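Local coordinates for amine oxidase (PDB 3PGB), which probably oxidises primary amines to aldehydes, using a bound copper ion and a topaquinone cofactor built from its own chain, at residues A309-T313 against D704-T708; L106-H110 against R130-V134; D451-M456 against V467-V471. One frame throughout, in Å; residues are numbered along the deposited sequence.

Contact 1 (A309-T313 against D704-T708); sequences AWAHT and DLPNT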
# COMPACT_ATOMS: atom_id res chain seq x y z
N ALA A 309 -4.92 -6.26 32.50
CA ALA A 309 -4.92 -5.07 31.63
C ALA A 309 -4.19 -5.29 30.30
O ALA A 309 -4.62 -4.78 29.26
CB ALA A 309 -4.32 -3.88 32.38
N TRP A 310 -3.09 -6.04 30.36
CA TRP A 310 -2.29 -6.39 29.18
C TRP A 310 -3.11 -6.98 28.03
O TRP A 310 -2.77 -6.78 26.86
CB TRP A 310 -1.18 -7.38 29.56
CG TRP A 310 -1.67 -8.76 29.95
CD1 TRP A 310 -2.05 -9.18 31.20
CD2 TRP A 310 -1.82 -9.89 29.09
NE1 TRP A 310 -2.42 -10.50 31.16
CE2 TRP A 310 -2.29 -10.97 29.88
CE3 TRP A 310 -1.59 -10.11 27.72
CZ2 TRP A 310 -2.55 -12.23 29.35
CZ3 TRP A 310 -1.85 -11.37 27.20
CH2 TRP A 310 -2.32 -12.41 28.01
N ALA A 311 -4.18 -7.72 28.36
CA ALA A 311 -5.05 -8.35 27.36
C ALA A 311 -6.32 -7.55 27.05
O ALA A 311 -7.17 -8.01 26.29
CB ALA A 311 -5.42 -9.76 27.81
N HIS A 312 -6.46 -6.37 27.64
CA HIS A 312 -7.66 -5.55 27.47
C HIS A 312 -7.39 -4.35 26.57
O HIS A 312 -6.26 -3.90 26.46
CB HIS A 312 -8.17 -5.09 28.83
CG HIS A 312 -8.60 -6.21 29.72
ND1 HIS A 312 -8.88 -6.04 31.06
CD2 HIS A 312 -8.80 -7.53 29.47
CE1 HIS A 312 -9.23 -7.19 31.59
NE2 HIS A 312 -9.19 -8.11 30.65
N THR A 313 -8.44 -3.84 25.95
CA THR A 313 -8.31 -2.82 24.89
C THR A 313 -8.42 -1.38 25.39
O THR A 313 -8.13 -0.44 24.64
CB THR A 313 -9.38 -3.03 23.82
OG1 THR A 313 -10.68 -3.02 24.44
CG2 THR A 313 -9.16 -4.37 23.13
N ASP A 704 1.01 -7.01 19.06
CA ASP A 704 -0.33 -7.53 18.82
C ASP A 704 -1.13 -7.68 20.12
O ASP A 704 -2.27 -8.13 20.09
CB ASP A 704 -0.25 -8.85 18.06
CG ASP A 704 0.22 -8.66 16.63
OD1 ASP A 704 -0.63 -8.35 15.78
OD2 ASP A 704 1.43 -8.81 16.36
N LEU A 705 -0.53 -7.30 21.25
CA LEU A 705 -1.22 -7.27 22.54
C LEU A 705 -1.60 -5.84 22.89
O LEU A 705 -0.76 -4.94 22.83
CB LEU A 705 -0.31 -7.82 23.64
CG LEU A 705 0.24 -9.23 23.46
CD1 LEU A 705 1.19 -9.55 24.60
CD2 LEU A 705 -0.88 -10.24 23.37
N PRO A 706 -2.87 -5.60 23.25
CA PRO A 706 -4.00 -6.53 23.37
C PRO A 706 -4.61 -6.95 22.02
O PRO A 706 -5.15 -8.06 21.91
CB PRO A 706 -5.01 -5.73 24.18
CG PRO A 706 -4.74 -4.30 23.76
CD PRO A 706 -3.25 -4.23 23.63
N ASN A 707 -4.53 -6.08 21.03
CA ASN A 707 -5.10 -6.35 19.71
C ASN A 707 -4.14 -6.07 18.59
O ASN A 707 -3.24 -5.24 18.71
CB ASN A 707 -6.34 -5.48 19.48
CG ASN A 707 -7.57 -6.02 20.16
OD1 ASN A 707 -7.54 -7.07 20.82
ND2 ASN A 707 -8.68 -5.31 19.99
N THR A 708 -4.35 -6.77 17.48
CA THR A 708 -3.64 -6.48 16.25
C THR A 708 -4.13 -5.14 15.74
O THR A 708 -5.26 -4.75 16.02
CB THR A 708 -3.88 -7.59 15.20
OG1 THR A 708 -3.39 -8.82 15.73
CG2 THR A 708 -3.18 -7.29 13.88

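Contact 2 (L106-H110 against R130-V134); sequences LIELH and RHAHV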
# COMPACT_ATOMS: atom_id res chain seq x y z
N LEU A 106 -30.80 -21.85 7.14
CA LEU A 106 -30.77 -20.62 6.36
C LEU A 106 -31.91 -20.52 5.37
O LEU A 106 -32.30 -21.51 4.77
CB LEU A 106 -29.44 -20.51 5.61
CG LEU A 106 -29.21 -19.24 4.78
CD1 LEU A 106 -29.21 -18.01 5.67
CD2 LEU A 106 -27.92 -19.35 4.00
N ILE A 107 -32.44 -19.32 5.22
CA ILE A 107 -33.37 -18.98 4.14
C ILE A 107 -32.87 -17.68 3.54
O ILE A 107 -32.77 -16.66 4.23
CB ILE A 107 -34.81 -18.79 4.65
CG1 ILE A 107 -35.29 -20.01 5.42
CG2 ILE A 107 -35.73 -18.53 3.49
CD1 ILE A 107 -36.68 -19.85 6.00
N GLU A 108 -32.54 -17.72 2.25
CA GLU A 108 -32.02 -16.54 1.56
C GLU A 108 -32.44 -16.55 0.10
O GLU A 108 -32.96 -17.55 -0.40
CB GLU A 108 -30.49 -16.51 1.65
CG GLU A 108 -29.80 -17.67 0.92
CD GLU A 108 -28.30 -17.51 0.82
OE1 GLU A 108 -27.73 -16.67 1.56
OE2 GLU A 108 -27.68 -18.24 0.00
N LEU A 109 -32.19 -15.43 -0.59
CA LEU A 109 -32.45 -15.35 -2.01
C LEU A 109 -31.44 -16.21 -2.73
O LEU A 109 -30.23 -16.09 -2.48
CB LEU A 109 -32.33 -13.90 -2.52
CG LEU A 109 -32.55 -13.70 -4.02
CD1 LEU A 109 -34.00 -13.95 -4.40
CD2 LEU A 109 -32.11 -12.30 -4.47
N HIS A 110 -31.92 -17.07 -3.60
CA HIS A 110 -31.03 -17.74 -4.53
C HIS A 110 -30.70 -16.70 -5.59
O HIS A 110 -31.60 -16.17 -6.23
CB HIS A 110 -31.71 -18.95 -5.17
CG HIS A 110 -30.89 -19.59 -6.24
ND1 HIS A 110 -29.83 -20.43 -5.96
CD2 HIS A 110 -30.96 -19.51 -7.59
CE1 HIS A 110 -29.29 -20.85 -7.10
NE2 HIS A 110 -29.96 -20.31 -8.10
N ARG A 130 -37.86 -14.96 -8.96
CA ARG A 130 -37.13 -15.12 -7.71
C ARG A 130 -37.33 -16.52 -7.18
O ARG A 130 -38.43 -17.07 -7.27
CB ARG A 130 -37.60 -14.12 -6.65
CG ARG A 130 -37.69 -12.68 -7.13
CD ARG A 130 -37.62 -11.71 -5.96
NE ARG A 130 -36.29 -11.12 -5.87
CZ ARG A 130 -35.75 -10.63 -4.76
NH1 ARG A 130 -36.40 -10.63 -3.60
NH2 ARG A 130 -34.51 -10.13 -4.83
N HIS A 131 -36.26 -17.09 -6.63
CA HIS A 131 -36.31 -18.35 -5.89
C HIS A 131 -35.52 -18.20 -4.60
O HIS A 131 -34.55 -17.44 -4.56
CB HIS A 131 -35.72 -19.50 -6.70
CG HIS A 131 -36.32 -19.65 -8.06
ND1 HIS A 131 -37.36 -20.52 -8.32
CD2 HIS A 131 -36.02 -19.05 -9.23
CE1 HIS A 131 -37.68 -20.43 -9.60
NE2 HIS A 131 -36.89 -19.55 -10.18
N ALA A 132 -35.93 -18.92 -3.57
CA ALA A 132 -35.20 -18.94 -2.31
C ALA A 132 -34.20 -20.10 -2.32
O ALA A 132 -34.46 -21.16 -2.89
CB ALA A 132 -36.15 -19.07 -1.13
N HIS A 133 -33.04 -19.87 -1.72
CA HIS A 133 -32.09 -20.92 -1.38
C HIS A 133 -32.29 -21.22 0.10
O HIS A 133 -32.25 -20.31 0.94
CB HIS A 133 -30.66 -20.46 -1.68
CG HIS A 133 -29.60 -21.38 -1.14
ND1 HIS A 133 -28.44 -20.92 -0.57
CD2 HIS A 133 -29.54 -22.73 -1.07
CE1 HIS A 133 -27.70 -21.94 -0.17
NE2 HIS A 133 -28.35 -23.05 -0.47
N VAL A 134 -32.56 -22.48 0.42
CA VAL A 134 -32.78 -22.88 1.80
C VAL A 134 -31.78 -23.97 2.19
O VAL A 134 -31.43 -24.82 1.37
CB VAL A 134 -34.23 -23.37 2.03
CG1 VAL A 134 -34.40 -23.92 3.45
CG2 VAL A 134 -35.20 -22.23 1.79

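Contact 3 (D451-M456 against V467-V471); sequences DADYPM and VTKNV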
# COMPACT_ATOMS: atom_id res chain seq x y z
N ASP A 451 -11.28 12.98 1.01
CA ASP A 451 -10.21 13.73 0.36
C ASP A 451 -8.88 13.17 0.84
O ASP A 451 -8.48 13.40 1.98
CB ASP A 451 -10.32 15.21 0.70
CG ASP A 451 -9.29 16.06 -0.03
OD1 ASP A 451 -9.31 17.30 0.16
OD2 ASP A 451 -8.46 15.52 -0.78
N ALA A 452 -8.20 12.42 -0.03
CA ALA A 452 -6.94 11.76 0.31
C ALA A 452 -5.91 12.76 0.79
O ALA A 452 -5.90 13.91 0.34
CB ALA A 452 -6.41 10.99 -0.88
N ASP A 453 -5.03 12.32 1.68
CA ASP A 453 -3.98 13.20 2.20
C ASP A 453 -2.93 13.61 1.14
O ASP A 453 -2.06 14.43 1.43
CB ASP A 453 -3.29 12.58 3.43
CG ASP A 453 -2.34 11.44 3.09
OD1 ASP A 453 -2.54 10.74 2.07
OD2 ASP A 453 -1.38 11.22 3.88
N TYR A 454 -3.03 13.05 -0.06
CA TYR A 454 -2.15 13.39 -1.17
C TYR A 454 -3.00 13.69 -2.41
O TYR A 454 -4.06 13.10 -2.57
CB TYR A 454 -1.18 12.23 -1.47
CG TYR A 454 -1.85 10.97 -1.98
CD1 TYR A 454 -2.32 9.99 -1.11
CD2 TYR A 454 -2.02 10.76 -3.35
CE1 TYR A 454 -2.94 8.84 -1.59
CE2 TYR A 454 -2.64 9.62 -3.83
CZ TYR A 454 -3.10 8.66 -2.95
OH TYR A 454 -3.71 7.53 -3.44
N PRO A 455 -2.53 14.59 -3.28
CA PRO A 455 -3.30 14.96 -4.47
C PRO A 455 -3.29 13.86 -5.52
O PRO A 455 -2.46 12.96 -5.46
CB PRO A 455 -2.56 16.19 -4.99
CG PRO A 455 -1.16 15.95 -4.62
CD PRO A 455 -1.20 15.22 -3.30
N MET A 456 -4.22 13.93 -6.47
CA MET A 456 -4.29 12.97 -7.57
C MET A 456 -3.11 13.15 -8.54
O MET A 456 -2.48 12.18 -8.96
CB MET A 456 -5.62 13.15 -8.32
CG MET A 456 -5.77 12.34 -9.61
SD MET A 456 -6.19 10.61 -9.28
CE MET A 456 -4.65 10.05 -8.64
N VAL A 467 -2.36 21.45 -9.74
CA VAL A 467 -2.65 20.29 -8.90
C VAL A 467 -4.11 19.86 -8.99
O VAL A 467 -5.00 20.71 -9.13
CB VAL A 467 -2.32 20.56 -7.42
CG1 VAL A 467 -2.48 19.29 -6.59
CG2 VAL A 467 -0.91 21.11 -7.27
N THR A 468 -4.35 18.55 -8.93
CA THR A 468 -5.70 17.98 -8.88
C THR A 468 -5.87 17.24 -7.56
O THR A 468 -4.98 16.48 -7.15
CB THR A 468 -5.93 16.97 -10.03
OG1 THR A 468 -5.73 17.61 -11.29
CG2 THR A 468 -7.34 16.41 -9.98
N LYS A 469 -7.00 17.46 -6.89
CA LYS A 469 -7.27 16.78 -5.63
C LYS A 469 -7.59 15.32 -5.87
O LYS A 469 -8.06 14.95 -6.95
CB LYS A 469 -8.43 17.44 -4.89
CG LYS A 469 -8.19 18.89 -4.46
CD LYS A 469 -9.15 19.33 -3.35
CE LYS A 469 -8.47 19.45 -1.99
NZ LYS A 469 -7.74 18.23 -1.56
N ASN A 470 -7.33 14.48 -4.87
CA ASN A 470 -7.68 13.06 -4.92
C ASN A 470 -8.88 12.81 -4.01
O ASN A 470 -8.74 12.42 -2.84
CB ASN A 470 -6.48 12.21 -4.49
CG ASN A 470 -6.74 10.72 -4.60
OD1 ASN A 470 -7.70 10.28 -5.23
ND2 ASN A 470 -5.88 9.93 -3.97
N VAL A 471 -10.07 13.04 -4.57
CA VAL A 471 -11.31 12.75 -3.86
C VAL A 471 -11.86 11.42 -4.35
O VAL A 471 -12.09 11.25 -5.55
CB VAL A 471 -12.35 13.87 -4.07
CG1 VAL A 471 -13.60 13.58 -3.26
CG2 VAL A 471 -11.76 15.22 -3.68
O HOH W 1 -6.30 15.01 -2.08

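Contact 1 (A309-T313 against D704-T708)
P706 packs against the backbone of W310-H312, and this proline is the centre of the contact. Its ring meets carbonyl groups rather than side chains. P706 CG lies 3.1 Å from H312 O, and P706 CB lies 3.6 Å from W310 O. The peptide bond between L705 and P706 is cis, so the chain turns sharply here and presents the ring to the other segment. No hydrogen bond joins the two segments.

Apolar contacts flank the proline. L705 CD2 reaches the six-membered ring of W310 at its edge, near the ring plane, 4.1 Å from W310 CZ3. The first torsion of W310 places CG between the backbone N and the carbonyl carbon (chi1 69°). This lays one face of the indole against A311 CB, which sits 3.7 Å from the ring plane over its centre, and turns the edge to L705. On the far side of P706, the methyl T313 CG2 rests 3.8 Å from N707 CG.

Polar bonds lie within each segment. A 3-10 turn is closed by H312 N bonding to A309 O at 2.9 Å. T708 OG1 donates to D704 OD1 at 2.8 Å, meeting the anti side of the carboxylate, 19° out of its plane. D704 OD1 also bonds to H698 NE2, so two bonds grip this buried oxygen. H698 is a copper ligand, and D704 is thus a second-shell residue that would orient that imidazole.

The second subunit borders the contact, with its R458 against N707. The arrangement is a cis-proline turn beside the copper site of a copper amine oxidase, packed against the loop between helix 287-294 and strand 329-331.

Contact 2 (L106-H110 against R130-V134)
An antiparallel beta ladder joins L106-H110 to R130-V134, at one edge of a five-stranded sheet in the N-terminal part of the chain. Such a small sheet backed by a helix is consistent with an N-terminal domain of copper amine oxidases. E108 and H133 form a hydrogen-bonded pair. E108 N bonds to H133 O at 2.9 Å, and H133 N bonds back to E108 O at 2.7 Å. The pairs on either side, I107 with V134 and L109 with A132, are non-hydrogen-bonded.

I107 and V134 point to one face of the sheet, side by side, with I107 CG2 4.1 Å from V134 CG2. Helix 73-84 packs on this face through V79, A80 and L83. E108, H110 and H133 lie on the other face. Here H110 CB approaches H133 CB at 3.9 Å.

L109 crosses R130 at about a right angle. Its CD1 lies 3.7 Å above the guanidinium plane, over the centre. The charged end of R130 turns to E75 in a salt bridge and also to G70 O.

The E108 and H133 side chains run alongside each other. With CG between the backbone N and the carbonyl carbon (chi1 65°), E108 extends over the ladder toward the imidazole. D148 holds H133 NE2, so the ring is gripped at both nitrogens by carboxylates, which would favour its charged form. H133 ND1 donates to E108 OE2 at 2.8 Å, nearly straight at 171°; the oxygen lies in the ring plane and is met on its anti side, 29° out of the carboxylate plane.

Contact 3 (D451-M456 against V467-V471)
D451 and K469 meet in a salt bridge, their side chains crossing at about a right angle. K469 NZ is 2.5 Å from D451 OD1, short enough to leave the exact distance doubtful, and sits on the syn lone pair of D451 OD1. A second bond, to OD2, is weak. Next to it, A452 N donates to N470 O at 2.9 Å, and further along M456 N donates to T468 O at 2.7 Å.

N470 lies between these backbone bonds. Its CG is anti to the backbone N (chi1 -176°), which takes the amide toward A452 and Y454. N470 ND2 lies 3.2 Å from Y454 CZ, with amide and ring planes 57° apart. P455 CB touches V467 CG1 at 3.5 Å.

A water bridges the two segments. It accepts from N470 N at 3.0 Å and lies 2.6 Å from D451 OD2 and 2.7 Å from A452 O.

R503 of the second subunit makes a cation-pi contact with Y454, and K469 makes one with Y419 of that subunit. The loop 451-456 links strands 437-451 and 457-460, which both pair with strand 464-479; that strand also pairs with strand 736-742.

Overall arrangement
The three contacts are separate. Centres of contacts 1 and 2 are about 40 Å apart, on opposite sides of the chain's centre. Contact 3 is about 35 Å from contact 1 and about 43 Å from contact 2, centre to centre. Contact 1 is near the active site: the L705 side chain is about 11 Å from that of the copper ligand H532. Contacts 2 and 3 lie away from the copper, calcium and topaquinone sites. Along the chain, contact 3 is nested within the loop that contact 1 closes, whereas contact 2 closes earlier. Contacts 1 and 3 both border the second subunit. S466 of that subunit, just before its own 467-471 segment, packs on T313 of contact 1.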